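Long-range contacts in exodeoxyribonuclease III (Neisseria meningitidis, PDB 2JC4), which probably degrades double-stranded DNA from its 3' ends in DNA repair, as a magnesium- or manganese-dependent nuclease of the AP/ExoA family: residues A[50-55]-A[68-73]; A[76-81]-A[90-95]. All blocks are in the same frame, centred on the assembly; numbering follows the deposited sequence. Where two conformers were deposited one is given.

Interaction 1 of 2, residues A[50-55]-A[68-73]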
loop_
_atom_site.group_PDB
_atom_site.type_symbol
_atom_site.label_atom_id
_atom_site.label_comp_id
_atom_site.label_asym_id
_atom_site.label_seq_id
_atom_site.Cartn_x
_atom_site.Cartn_y
_atom_site.Cartn_z
ATOM N N MET A 50 18.130 13.850 4.305
ATOM C CA MET A 50 18.311 12.803 5.291
ATOM C C MET A 50 19.037 11.598 4.688
ATOM O O MET A 50 19.273 10.617 5.360
ATOM C CB MET A 50 16.958 12.366 5.854
ATOM C CG MET A 50 16.411 13.270 6.955
ATOM S SD MET A 50 14.760 12.797 7.549
ATOM C CE MET A 50 15.076 11.379 8.612
ATOM N N GLY A 51 19.364 11.673 3.417
ATOM C CA GLY A 51 20.084 10.583 2.747
ATOM C C GLY A 51 19.187 9.596 2.016
ATOM O O GLY A 51 19.637 8.511 1.641
ATOM N N TRP A 52 17.924 9.969 1.806
ATOM C CA TRP A 52 16.985 9.115 1.077
ATOM C C TRP A 52 16.726 9.551 -0.345
ATOM O O TRP A 52 16.444 10.726 -0.597
ATOM C CB TRP A 52 15.670 9.008 1.853
ATOM C CG TRP A 52 15.908 8.384 3.197
ATOM C CD1 TRP A 52 16.323 9.028 4.344
ATOM C CD2 TRP A 52 15.787 6.998 3.539
ATOM N NE1 TRP A 52 16.475 8.118 5.372
ATOM C CE2 TRP A 52 16.169 6.865 4.902
ATOM C CE3 TRP A 52 15.411 5.849 2.827
ATOM C CZ2 TRP A 52 16.138 5.639 5.573
ATOM C CZ3 TRP A 52 15.397 4.634 3.495
ATOM C CH2 TRP A 52 15.765 4.539 4.851
ATOM N N HIS A 53 16.772 8.599 -1.275
ATOM C CA HIS A 53 16.327 8.845 -2.657
ATOM C C HIS A 53 14.805 8.714 -2.747
ATOM O O HIS A 53 14.230 7.830 -2.121
ATOM C CB HIS A 53 16.992 7.862 -3.594
ATOM C CG HIS A 53 18.487 7.957 -3.592
ATOM N ND1 HIS A 53 19.164 9.007 -4.176
ATOM C CD2 HIS A 53 19.430 7.150 -3.058
ATOM C CE1 HIS A 53 20.463 8.834 -4.011
ATOM N NE2 HIS A 53 20.650 7.714 -3.332
ATOM N N CYS A 54 14.161 9.625 -3.486
ATOM C CA CYS A 54 12.711 9.673 -3.570
ATOM C C CYS A 54 12.279 9.731 -5.005
ATOM O O CYS A 54 12.848 10.512 -5.779
ATOM C CB CYS A 54 12.186 10.959 -2.918
ATOM S SG CYS A 54 12.634 11.112 -1.207
ATOM N N VAL A 55 11.279 8.927 -5.372
ATOM C CA VAL A 55 10.554 9.160 -6.624
ATOM C C VAL A 55 9.082 9.229 -6.285
ATOM O O VAL A 55 8.645 8.585 -5.336
ATOM C CB VAL A 55 10.832 8.094 -7.710
ATOM C CG1 VAL A 55 12.339 8.131 -8.110
ATOM C CG2 VAL A 55 10.402 6.673 -7.253
ATOM N N VAL A 68 10.527 5.647 -1.436
ATOM C CA VAL A 68 11.639 6.321 -0.738
ATOM C C VAL A 68 12.621 5.230 -0.336
ATOM O O VAL A 68 12.210 4.227 0.255
ATOM C CB VAL A 68 11.128 7.056 0.504
ATOM C CG1 VAL A 68 12.276 7.746 1.221
ATOM C CG2 VAL A 68 9.992 8.037 0.146
ATOM N N SER A 69 13.900 5.380 -0.692
ATOM C CA SER A 69 14.835 4.284 -0.469
ATOM C C SER A 69 16.268 4.778 -0.322
ATOM O O SER A 69 16.608 5.838 -0.834
ATOM C CB SER A 69 14.751 3.272 -1.626
ATOM O OG SER A 69 14.882 3.925 -2.891
ATOM N N ARG A 70 17.104 4.032 0.389
ATOM C CA ARG A 70 18.506 4.461 0.448
ATOM C C ARG A 70 19.250 4.065 -0.827
ATOM O O ARG A 70 20.221 4.728 -1.194
ATOM C CB ARG A 70 19.214 4.092 1.761
ATOM C CG ARG A 70 18.861 5.147 2.854
ATOM C CD ARG A 70 19.946 5.456 3.860
ATOM N NE ARG A 70 20.877 6.472 3.373
ATOM C CZ ARG A 70 21.696 7.162 4.157
ATOM N NH1 ARG A 70 21.661 6.964 5.474
ATOM N NH2 ARG A 70 22.534 8.057 3.630
ATOM N N SER A 71 18.756 3.033 -1.517
ATOM C CA SER A 71 19.186 2.739 -2.901
ATOM C C SER A 71 18.472 3.625 -3.949
ATOM O O SER A 71 17.304 3.950 -3.806
ATOM C CB SER A 71 18.954 1.265 -3.221
ATOM O OG SER A 71 19.880 0.463 -2.503
ATOM N N VAL A 72 19.170 3.982 -5.020
ATOM C CA VAL A 72 18.581 4.785 -6.086
ATOM C C VAL A 72 17.514 3.944 -6.823
ATOM O O VAL A 72 17.804 2.823 -7.287
ATOM C CB VAL A 72 19.688 5.296 -7.085
ATOM C CG1 VAL A 72 19.108 6.173 -8.192
ATOM C CG2 VAL A 72 20.786 6.069 -6.332
ATOM N N PRO A 73 16.270 4.445 -6.906
ATOM C CA PRO A 73 15.293 3.638 -7.656
ATOM C C PRO A 73 15.565 3.692 -9.177
ATOM O O PRO A 73 15.775 4.786 -9.724
ATOM C CB PRO A 73 13.938 4.295 -7.309
ATOM C CG PRO A 73 14.236 5.266 -6.160
ATOM C CD PRO A 73 15.669 5.679 -6.372
#

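Interaction 2 of 2, residues A[76-81]-A[90-95]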
loop_
_atom_site.group_PDB
_atom_site.type_symbol
_atom_site.label_atom_id
_atom_site.label_comp_id
_atom_site.label_asym_id
_atom_site.label_seq_id
_atom_site.Cartn_x
_atom_site.Cartn_y
_atom_site.Cartn_z
ATOM N N VAL A 76 12.052 3.812 -13.343
ATOM C CA VAL A 76 10.827 4.322 -12.720
ATOM C C VAL A 76 9.700 4.332 -13.747
ATOM O O VAL A 76 9.933 4.729 -14.912
ATOM C CB VAL A 76 11.062 5.704 -12.114
ATOM C CG1 VAL A 76 9.780 6.187 -11.431
ATOM C CG2 VAL A 76 12.178 5.609 -11.083
ATOM N N HIS A 77 8.514 3.862 -13.326
ATOM C CA HIS A 77 7.327 3.728 -14.188
ATOM C C HIS A 77 6.122 4.354 -13.508
ATOM O O HIS A 77 5.929 4.177 -12.290
ATOM C CB HIS A 77 7.015 2.251 -14.488
ATOM C CG HIS A 77 5.902 2.061 -15.477
ATOM N ND1 HIS A 77 4.581 1.942 -15.100
ATOM C CD2 HIS A 77 5.906 2.026 -16.833
ATOM C CE1 HIS A 77 3.820 1.824 -16.176
ATOM N NE2 HIS A 77 4.596 1.889 -17.241
ATOM N N PHE A 78 5.325 5.085 -14.289
ATOM C CA PHE A 78 4.161 5.817 -13.761
ATOM C C PHE A 78 2.915 5.290 -14.384
ATOM O O PHE A 78 2.853 5.109 -15.610
ATOM C CB PHE A 78 4.253 7.334 -14.030
ATOM C CG PHE A 78 5.442 7.989 -13.361
ATOM C CD1 PHE A 78 5.354 8.453 -12.049
ATOM C CD2 PHE A 78 6.651 8.116 -14.037
ATOM C CE1 PHE A 78 6.460 9.065 -11.440
ATOM C CE2 PHE A 78 7.760 8.693 -13.419
ATOM C CZ PHE A 78 7.654 9.167 -12.122
ATOM N N GLY A 79 1.906 5.064 -13.550
ATOM C CA GLY A 79 0.555 4.813 -14.029
ATOM C C GLY A 79 0.366 3.417 -14.577
ATOM O O GLY A 79 1.213 2.516 -14.353
ATOM N N LEU A 80 -0.726 3.261 -15.337
ATOM C CA LEU A 80 -1.140 1.965 -15.895
ATOM C C LEU A 80 -1.338 2.051 -17.411
ATOM O O LEU A 80 -2.187 2.863 -17.894
ATOM C CB LEU A 80 -2.455 1.481 -15.247
ATOM C CG LEU A 80 -2.428 1.265 -13.728
ATOM C CD1 LEU A 80 -3.844 1.196 -13.169
ATOM C CD2 LEU A 80 -1.559 0.036 -13.364
ATOM N N PRO A 81 -0.575 1.233 -18.173
ATOM C CA PRO A 81 -0.724 1.226 -19.653
ATOM C C PRO A 81 -2.131 0.962 -20.187
ATOM O O PRO A 81 -2.498 1.486 -21.255
ATOM C CB PRO A 81 0.211 0.091 -20.094
ATOM C CG PRO A 81 1.323 0.128 -19.049
ATOM C CD PRO A 81 0.520 0.337 -17.740
ATOM N N ARG A 90 -1.882 7.146 -8.728
ATOM C CA ARG A 90 -2.162 5.939 -7.889
ATOM C C ARG A 90 -1.170 4.812 -7.992
ATOM O O ARG A 90 -1.208 3.901 -7.165
ATOM C CB ARG A 90 -3.509 5.358 -8.274
ATOM C CG ARG A 90 -4.663 6.260 -7.856
ATOM C CD ARG A 90 -5.942 5.626 -8.237
ATOM N NE ARG A 90 -7.088 6.417 -7.771
ATOM C CZ ARG A 90 -7.596 6.364 -6.535
ATOM N NH1 ARG A 90 -6.999 5.600 -5.602
ATOM N NH2 ARG A 90 -8.669 7.109 -6.223
ATOM N N VAL A 91 -0.309 4.833 -9.025
ATOM C CA VAL A 91 0.623 3.699 -9.270
ATOM C C VAL A 91 2.008 4.261 -9.638
ATOM O O VAL A 91 2.157 5.054 -10.587
ATOM C CB VAL A 91 0.117 2.791 -10.425
ATOM C CG1 VAL A 91 1.051 1.568 -10.656
ATOM C CG2 VAL A 91 -1.327 2.326 -10.195
ATOM N N ILE A 92 3.010 3.857 -8.873
ATOM C CA ILE A 92 4.387 4.137 -9.232
ATOM C C ILE A 92 5.179 2.864 -8.994
ATOM O O ILE A 92 4.960 2.153 -8.007
ATOM C CB ILE A 92 4.963 5.350 -8.410
ATOM C CG1 ILE A 92 6.342 5.758 -8.963
ATOM C CG2 ILE A 92 4.988 5.079 -6.866
ATOM C CD1 ILE A 92 6.854 7.093 -8.397
ATOM N N ALA A 93 6.085 2.556 -9.915
ATOM C CA ALA A 93 6.935 1.366 -9.768
ATOM C C ALA A 93 8.402 1.724 -10.000
ATOM O O ALA A 93 8.716 2.666 -10.717
ATOM C CB ALA A 93 6.497 0.250 -10.732
ATOM N N ALA A 94 9.301 0.954 -9.416
ATOM C CA ALA A 94 10.711 1.174 -9.688
ATOM C C ALA A 94 11.432 -0.063 -9.217
ATOM O O ALA A 94 10.881 -0.815 -8.431
ATOM C CB ALA A 94 11.225 2.389 -8.956
ATOM N N THR A 95 12.640 -0.263 -9.733
ATOM C CA THR A 95 13.494 -1.390 -9.363
ATOM C C THR A 95 14.518 -0.832 -8.393
ATOM O O THR A 95 15.295 0.095 -8.743
ATOM C CB THR A 95 14.198 -2.021 -10.601
ATOM O OG1 THR A 95 13.229 -2.328 -11.606
ATOM C CG2 THR A 95 14.938 -3.285 -10.212
#

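Interaction 1 of 2, residues A[50-55]-A[68-73]
His53 and Ser69 form an antiparallel hydrogen-bonded pair: His53 N donates a hydrogen bond to Ser69 O at 2.8 Å, noticeably bent (143° at the hydrogen), and Ser69 N returns a straighter bond to His53 O. That same His53 O also takes a CA-H...O contact from Val68 CA, 3.3 Å away. At the end of the strand, Ser69 OG donates a 2.6 Å hydrogen bond to Ser71 O, while Ser71 OG bonds to Ser97 OG.

The Trp52 and His53 rings each have one face met by a CH-pi contact. Arg70 CG sits over the six-membered ring of Trp52, 3.4 Å from its centroid and almost on the normal. Farther out the arginine chain bends at chi2 and chi3, which brings NE within 2.9 Å of Gly51 O. Gly51, with positive phi, closes the preceding helix in a Schellman motif. Val72 CG2 covers the His53 imidazole in the same manner, 3.6 Å from the ring centroid, while Arg70 O approaches the ring's edge at CD2.

These strands, 53-57 and 65-69, make a beta hairpin at the border of one of the two mixed sheets of the DNase I-like fold; 53-57 is one of the two outermost strands of that sheet.

Apolar packing does the rest. Val68 CG1, anti to its backbone N (chi1 180°), lies 3.7 Å from Trp52 CB and more loosely against Cys54 SG. Val55 CG1 and Pro73 CG meet tip to tip.

Interaction 2 of 2, residues A[76-81]-A[90-95]
Ile92 and Phe78 sit opposite each other as an antiparallel non-hydrogen-bonded pair where strand 76-78 edges the second mixed sheet of the DNase I-like fold, with 91-96 as its inner neighbour. Ile92 is the side chain to follow. Its CB lies 4.2 Å from His77 O, the carbonyl that also receives the CA-H of Ile92. CG1, anti to the backbone N (chi1 -171°), leans toward the edge strand and lies 3.7 Å from His77 O, with Phe78 CE1 and, more loosely, Val76 CG1 beyond. The chain stays extended at chi2, and CD1 ends 3.6 Å from Phe78 CE1, approaching the ring obliquely; the two side chains run side by side and point the same way. Val65 and Ile67 of strand 65-69, in the other sheet, also touch Ile92.

The backbone rungs flank this pair. His77 N bonds to Ala93 O and Ala93 N to His77 O, each at 2.9 Å. Beyond Phe78 the edge chain turns through Gly79, whose positive phi favours glycine, yet its N still reaches Val91 O in a nearly straight bond (172° at the hydrogen), from above the carbonyl plane. Ala93 CB is on the His77 face, where the imidazole stacks with Phe130 of helix 115-135. Leu80 crosses Val91 at about a right angle, and both touch Trp123 of that helix; Leu80 CG rests 3.8 Å from Val91 CG2.

The two contacts come one after the other along the chain, and their centres are about 16 Å apart. Each involves an outermost strand of a different sheet, and the sheets face each other here as the two layers of the sandwich: Val55 C lies 3.7 Å from Ile92 CD1, and Val55 CG1 is 3.9 Å from Val76 CG2. Pro73, just past strand 65-69, packs on the second sheet as well, its CB 3.7 Å from Ala94 CB. Interaction 1 is remote from the metal and catalytic residues. Interaction 2 is nearer: the Val91 side chain is about 7 Å from that of Tyr105 and about 11 Å from that of Asp146, both predicted active-site residues.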